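Local coordinates for CCHC-type domain-containing protein (Trypanosoma brucei brucei, PDB 7C45) that trims guide RNAs, probably as a metal-dependent 3'-5' exonuclease of the RNase D family that also carries zinc knuckles, at residues 213-225 with 242-254. Numbering follows the deposited sequence.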
loop_
_atom_site.group_PDB
_atom_site.type_symbol
_atom_site.label_atom_id
_atom_site.label_comp_id
_atom_site.label_asym_id
_atom_site.label_seq_id
_atom_site.Cartn_x
_atom_site.Cartn_y
_atom_site.Cartn_z
ATOM N N VAL A 213 -12.941 7.751 7.355
ATOM C CA VAL A 213 -12.471 8.539 8.491
ATOM C C VAL A 213 -11.914 7.625 9.584
ATOM O O VAL A 213 -10.885 7.923 10.209
ATOM C CB VAL A 213 -13.613 9.415 9.031
ATOM C CG1 VAL A 213 -13.219 9.994 10.342
ATOM C CG2 VAL A 213 -13.945 10.526 8.063
ATOM N N ALA A 214 -12.586 6.494 9.820
ATOM C CA ALA A 214 -12.097 5.537 10.803
ATOM C C ALA A 214 -10.714 5.033 10.428
ATOM O O ALA A 214 -9.827 4.937 11.282
ATOM C CB ALA A 214 -13.052 4.356 10.924
ATOM N N VAL A 215 -10.511 4.711 9.155
ATOM C CA VAL A 215 -9.216 4.195 8.734
ATOM C C VAL A 215 -8.168 5.307 8.748
ATOM O O VAL A 215 -6.985 5.056 9.014
ATOM C CB VAL A 215 -9.322 3.533 7.357
ATOM C CG1 VAL A 215 -7.995 2.910 6.971
ATOM C CG2 VAL A 215 -10.408 2.460 7.368
ATOM N N GLU A 216 -8.581 6.542 8.487
ATOM C CA GLU A 216 -7.636 7.652 8.592
ATOM C C GLU A 216 -7.127 7.776 10.019
ATOM O O GLU A 216 -5.928 7.973 10.246
ATOM C CB GLU A 216 -8.294 8.967 8.146
ATOM C CG GLU A 216 -8.405 9.159 6.641
ATOM C CD GLU A 216 -9.091 10.483 6.269
ATOM O OE1 GLU A 216 -9.927 10.955 7.042
ATOM O OE2 GLU A 216 -8.747 11.058 5.227
ATOM N N ARG A 217 -8.035 7.661 10.996
ATOM C CA ARG A 217 -7.645 7.756 12.398
ATOM C C ARG A 217 -6.756 6.583 12.791
ATOM O O ARG A 217 -5.752 6.756 13.500
ATOM C CB ARG A 217 -8.889 7.829 13.290
ATOM C CG ARG A 217 -9.700 9.113 13.104
ATOM C CD ARG A 217 -8.864 10.341 13.406
ATOM N NE ARG A 217 -8.156 10.829 12.222
ATOM C CZ ARG A 217 -6.945 11.386 12.230
ATOM N NH1 ARG A 217 -6.400 11.792 11.090
ATOM N NH2 ARG A 217 -6.275 11.533 13.367
ATOM N N LEU A 218 -7.087 5.396 12.304
ATOM C CA LEU A 218 -6.258 4.236 12.602
ATOM C C LEU A 218 -4.881 4.389 11.971
ATOM O O LEU A 218 -3.853 4.128 12.614
ATOM C CB LEU A 218 -6.958 2.969 12.120
ATOM C CG LEU A 218 -6.201 1.642 12.201
ATOM C CD1 LEU A 218 -5.699 1.339 13.631
ATOM C CD2 LEU A 218 -7.102 0.515 11.710
ATOM N N THR A 219 -4.835 4.865 10.727
ATOM C CA THR A 219 -3.539 5.144 10.120
ATOM C C THR A 219 -2.771 6.208 10.906
ATOM O O THR A 219 -1.545 6.114 11.051
ATOM C CB THR A 219 -3.717 5.582 8.671
ATOM O OG1 THR A 219 -4.491 4.607 7.959
ATOM C CG2 THR A 219 -2.375 5.723 8.007
ATOM N N ALA A 220 -3.459 7.255 11.382
ATOM C CA ALA A 220 -2.761 8.283 12.152
ATOM C C ALA A 220 -2.107 7.690 13.389
ATOM O O ALA A 220 -1.036 8.142 13.798
ATOM C CB ALA A 220 -3.703 9.402 12.562
ATOM N N GLN A 221 -2.742 6.685 13.996
ATOM C CA GLN A 221 -2.130 6.009 15.134
ATOM C C GLN A 221 -0.835 5.316 14.723
ATOM O O GLN A 221 0.140 5.314 15.475
ATOM C CB GLN A 221 -3.112 4.994 15.719
ATOM C CG GLN A 221 -2.620 4.274 16.973
ATOM C CD GLN A 221 -2.259 5.244 18.079
ATOM O OE1 GLN A 221 -1.082 5.434 18.390
ATOM N NE2 GLN A 221 -3.269 5.880 18.665
ATOM N N TYR A 222 -0.831 4.679 13.555
ATOM C CA TYR A 222 0.392 4.048 13.055
ATOM C C TYR A 222 1.484 5.077 12.813
ATOM O O TYR A 222 2.664 4.826 13.110
ATOM C CB TYR A 222 0.098 3.261 11.781
ATOM C CG TYR A 222 -0.390 1.886 12.104
ATOM C CD1 TYR A 222 0.494 0.904 12.520
ATOM C CD2 TYR A 222 -1.736 1.572 12.020
ATOM C CE1 TYR A 222 0.045 -0.357 12.869
ATOM C CE2 TYR A 222 -2.199 0.306 12.363
ATOM C CZ TYR A 222 -1.304 -0.659 12.782
ATOM O OH TYR A 222 -1.744 -1.921 13.138
ATOM N N VAL A 223 1.116 6.245 12.277
ATOM C CA VAL A 223 2.133 7.272 12.046
ATOM C C VAL A 223 2.669 7.794 13.378
ATOM O O VAL A 223 3.863 8.044 13.523
ATOM C CB VAL A 223 1.582 8.403 11.153
ATOM C CG1 VAL A 223 2.628 9.511 10.977
ATOM C CG2 VAL A 223 1.210 7.853 9.777
ATOM N N GLU A 224 1.799 7.949 14.381
ATOM C CA GLU A 224 2.279 8.356 15.700
ATOM C C GLU A 224 3.257 7.341 16.267
ATOM O O GLU A 224 4.227 7.700 16.940
ATOM C CB GLU A 224 1.103 8.525 16.656
ATOM C CG GLU A 224 0.259 9.755 16.397
ATOM C CD GLU A 224 1.030 11.036 16.638
ATOM O OE1 GLU A 224 1.540 11.225 17.768
ATOM O OE2 GLU A 224 1.134 11.841 15.688
ATOM N N HIS A 225 2.994 6.062 16.038
ATOM C CA HIS A 225 3.825 5.006 16.603
ATOM C C HIS A 225 5.182 4.930 15.902
ATOM O O HIS A 225 6.216 4.742 16.557
ATOM C CB HIS A 225 3.086 3.673 16.495
ATOM C CG HIS A 225 3.685 2.575 17.313
ATOM N ND1 HIS A 225 4.801 1.868 16.916
ATOM C CD2 HIS A 225 3.321 2.064 18.513
ATOM C CE1 HIS A 225 5.091 0.965 17.836
ATOM N NE2 HIS A 225 4.215 1.071 18.817
ATOM N N GLU A 242 0.274 -8.660 10.517
ATOM C CA GLU A 242 -1.061 -8.447 11.064
ATOM C C GLU A 242 -1.250 -7.002 11.532
ATOM O O GLU A 242 -0.315 -6.202 11.607
ATOM C CB GLU A 242 -1.372 -9.426 12.205
ATOM C CG GLU A 242 -0.504 -9.345 13.402
ATOM C CD GLU A 242 -0.778 -10.510 14.350
ATOM O OE1 GLU A 242 -1.902 -10.596 14.881
ATOM O OE2 GLU A 242 0.126 -11.350 14.533
ATOM N N VAL A 243 -2.511 -6.663 11.792
ATOM C CA VAL A 243 -2.894 -5.390 12.377
ATOM C C VAL A 243 -3.374 -5.682 13.785
ATOM O O VAL A 243 -4.240 -6.542 13.983
ATOM C CB VAL A 243 -3.988 -4.684 11.554
ATOM C CG1 VAL A 243 -4.495 -3.471 12.289
ATOM C CG2 VAL A 243 -3.453 -4.306 10.175
ATOM N N ASN A 244 -2.769 -5.006 14.750
ATOM C CA ASN A 244 -3.122 -5.054 16.160
ATOM C C ASN A 244 -4.639 -5.135 16.357
ATOM O O ASN A 244 -5.367 -4.254 15.911
ATOM C CB ASN A 244 -2.539 -3.776 16.792
ATOM C CG ASN A 244 -2.698 -3.721 18.251
ATOM O OD1 ASN A 244 -3.801 -3.771 18.746
ATOM N ND2 ASN A 244 -1.582 -3.604 18.976
ATOM N N ARG A 245 -5.131 -6.225 16.985
ATOM C CA ARG A 245 -6.580 -6.366 17.197
ATOM C C ARG A 245 -7.137 -5.288 18.114
ATOM O O ARG A 245 -8.263 -4.817 17.908
ATOM C CB ARG A 245 -6.930 -7.745 17.767
ATOM C CG ARG A 245 -6.597 -8.885 16.859
ATOM C CD ARG A 245 -7.271 -10.170 17.321
ATOM N NE ARG A 245 -6.952 -11.250 16.409
ATOM C CZ ARG A 245 -5.788 -11.891 16.408
ATOM N NH1 ARG A 245 -5.563 -12.864 15.533
ATOM N NH2 ARG A 245 -4.847 -11.571 17.285
ATOM N N ALA A 246 -6.385 -4.890 19.144
ATOM C CA ALA A 246 -6.903 -3.858 20.033
ATOM C C ALA A 246 -7.133 -2.546 19.285
ATOM O O ALA A 246 -8.131 -1.859 19.519
ATOM C CB ALA A 246 -5.960 -3.652 21.216
ATOM N N TRP A 247 -6.221 -2.177 18.377
ATOM C CA TRP A 247 -6.455 -0.962 17.594
ATOM C C TRP A 247 -7.657 -1.127 16.667
ATOM O O TRP A 247 -8.423 -0.183 16.470
ATOM C CB TRP A 247 -5.213 -0.585 16.794
ATOM C CG TRP A 247 -4.124 -0.054 17.652
ATOM C CD1 TRP A 247 -4.113 0.039 19.020
ATOM C CD2 TRP A 247 -2.893 0.499 17.200
ATOM N NE1 TRP A 247 -2.926 0.588 19.442
ATOM C CE2 TRP A 247 -2.168 0.883 18.348
ATOM C CE3 TRP A 247 -2.332 0.692 15.944
ATOM C CZ2 TRP A 247 -0.902 1.459 18.261
ATOM C CZ3 TRP A 247 -1.071 1.255 15.869
ATOM C CH2 TRP A 247 -0.370 1.623 17.018
ATOM N N LEU A 248 -7.834 -2.308 16.082
ATOM C CA LEU A 248 -9.011 -2.549 15.248
ATOM C C LEU A 248 -10.287 -2.391 16.065
ATOM O O LEU A 248 -11.243 -1.726 15.634
ATOM C CB LEU A 248 -8.934 -3.943 14.631
ATOM C CG LEU A 248 -7.956 -4.070 13.450
ATOM C CD1 LEU A 248 -7.670 -5.504 13.093
ATOM C CD2 LEU A 248 -8.479 -3.359 12.233
ATOM N N GLU A 249 -10.316 -3.005 17.251
ATOM C CA GLU A 249 -11.484 -2.863 18.118
ATOM C C GLU A 249 -11.770 -1.395 18.409
ATOM O O GLU A 249 -12.931 -0.970 18.401
ATOM C CB GLU A 249 -11.288 -3.642 19.425
ATOM C CG GLU A 249 -11.073 -5.148 19.266
ATOM C CD GLU A 249 -12.346 -5.978 19.469
ATOM O OE1 GLU A 249 -13.453 -5.404 19.360
ATOM O OE2 GLU A 249 -12.228 -7.198 19.724
ATOM N N ARG A 250 -10.720 -0.599 18.633
ATOM C CA ARG A 250 -10.898 0.795 19.021
ATOM C C ARG A 250 -11.362 1.662 17.854
ATOM O O ARG A 250 -12.329 2.422 17.976
ATOM C CB ARG A 250 -9.591 1.333 19.595
ATOM C CG ARG A 250 -9.570 2.823 19.800
ATOM C CD ARG A 250 -8.231 3.190 20.423
ATOM N NE ARG A 250 -8.069 4.623 20.601
ATOM C CZ ARG A 250 -6.958 5.186 21.057
ATOM N NH1 ARG A 250 -6.885 6.501 21.192
ATOM N NH2 ARG A 250 -5.915 4.425 21.364
ATOM N N TYR A 251 -10.681 1.570 16.716
ATOM C CA TYR A 251 -10.937 2.486 15.611
ATOM C C TYR A 251 -12.025 2.007 14.662
ATOM O O TYR A 251 -12.730 2.837 14.075
ATOM C CB TYR A 251 -9.642 2.728 14.823
ATOM C CG TYR A 251 -8.637 3.519 15.629
ATOM C CD1 TYR A 251 -8.649 4.910 15.610
ATOM C CD2 TYR A 251 -7.699 2.885 16.433
ATOM C CE1 TYR A 251 -7.759 5.646 16.367
ATOM C CE2 TYR A 251 -6.791 3.618 17.183
ATOM C CZ TYR A 251 -6.830 4.995 17.147
ATOM O OH TYR A 251 -5.948 5.729 17.903
ATOM N N ILE A 252 -12.165 0.702 14.479
ATOM C CA ILE A 252 -13.139 0.147 13.556
ATOM C C ILE A 252 -14.375 -0.366 14.287
ATOM O O ILE A 252 -15.495 -0.215 13.800
ATOM C CB ILE A 252 -12.492 -0.971 12.707
ATOM C CG1 ILE A 252 -11.168 -0.499 12.073
ATOM C CG2 ILE A 252 -13.437 -1.415 11.620
ATOM C CD1 ILE A 252 -11.315 0.728 11.198
ATOM N N GLY A 253 -14.193 -0.983 15.451
ATOM C CA GLY A 253 -15.304 -1.577 16.165
ATOM C C GLY A 253 -15.130 -3.074 16.301
ATOM O O GLY A 253 -14.062 -3.629 16.016
ATOM N N PRO A 254 -16.187 -3.759 16.739
ATOM C CA PRO A 254 -16.095 -5.204 16.960
ATOM C C PRO A 254 -15.925 -5.941 15.653
ATOM O O PRO A 254 -16.423 -5.521 14.611
ATOM C CB PRO A 254 -17.442 -5.547 17.607
ATOM C CG PRO A 254 -18.353 -4.541 17.048
ATOM C CD PRO A 254 -17.553 -3.265 16.976
#
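Gln221 swings CG away from its backbone N (chi1 -177°), which lays the glutamine chain across the indole of Trp247. Its CG sits over the six-membered ring, 3.4 Å from the centroid and almost on the normal, a close CH-pi contact. A bend at chi2 then carries the amide past the indole to Tyr251, where NE2 donates to OH at 2.8 Å; the bond is nearly straight (168°) and lies in the amide plane. The same glutamine therefore meets one aromatic with its aliphatic part and the other with its amide.

Trp247 is the knob of a knobs-into-holes contact, lodged among Leu218, Gln221, Tyr222 and His225. Its CE3-CZ3 edge is directed at the face of Tyr222 in a T-shaped pair, centroids 4.8 Å apart. Opposite Gln221, the side chain of Asn244 lies over the other indole face while its OD1 caps the short helix by accepting from Trp247 N at 2.9 Å. The phenol OH of Tyr222 passes close to Val243 CG1 and bonds to Asp237 OD1, which also receives Asn244 N.

One turn back along 213-225, Leu218 CA rests over a face of the Tyr251 ring, a turn beyond Trp247, 4.1 Å from the ring centroid, and Leu218 CD1 reaches Trp247 CB at 3.7 Å. Ala214 CB meets Ile252 CD1 at 4.0 Å, extending the apolar seam.

Helix 245-251 thus packs on 213-225 with its axis inclined, 142° between the N-to-C directions, and the other side of 213-225 lies against strand 121-123 of the exonuclease domain. The interface is chiefly aromatic and aliphatic; its one direct inter-segment hydrogen bond, from Gln221 to Tyr251, fixes the amide's orientation, while Asp237 satisfies the Tyr222 hydroxyl and ties it to the helix start.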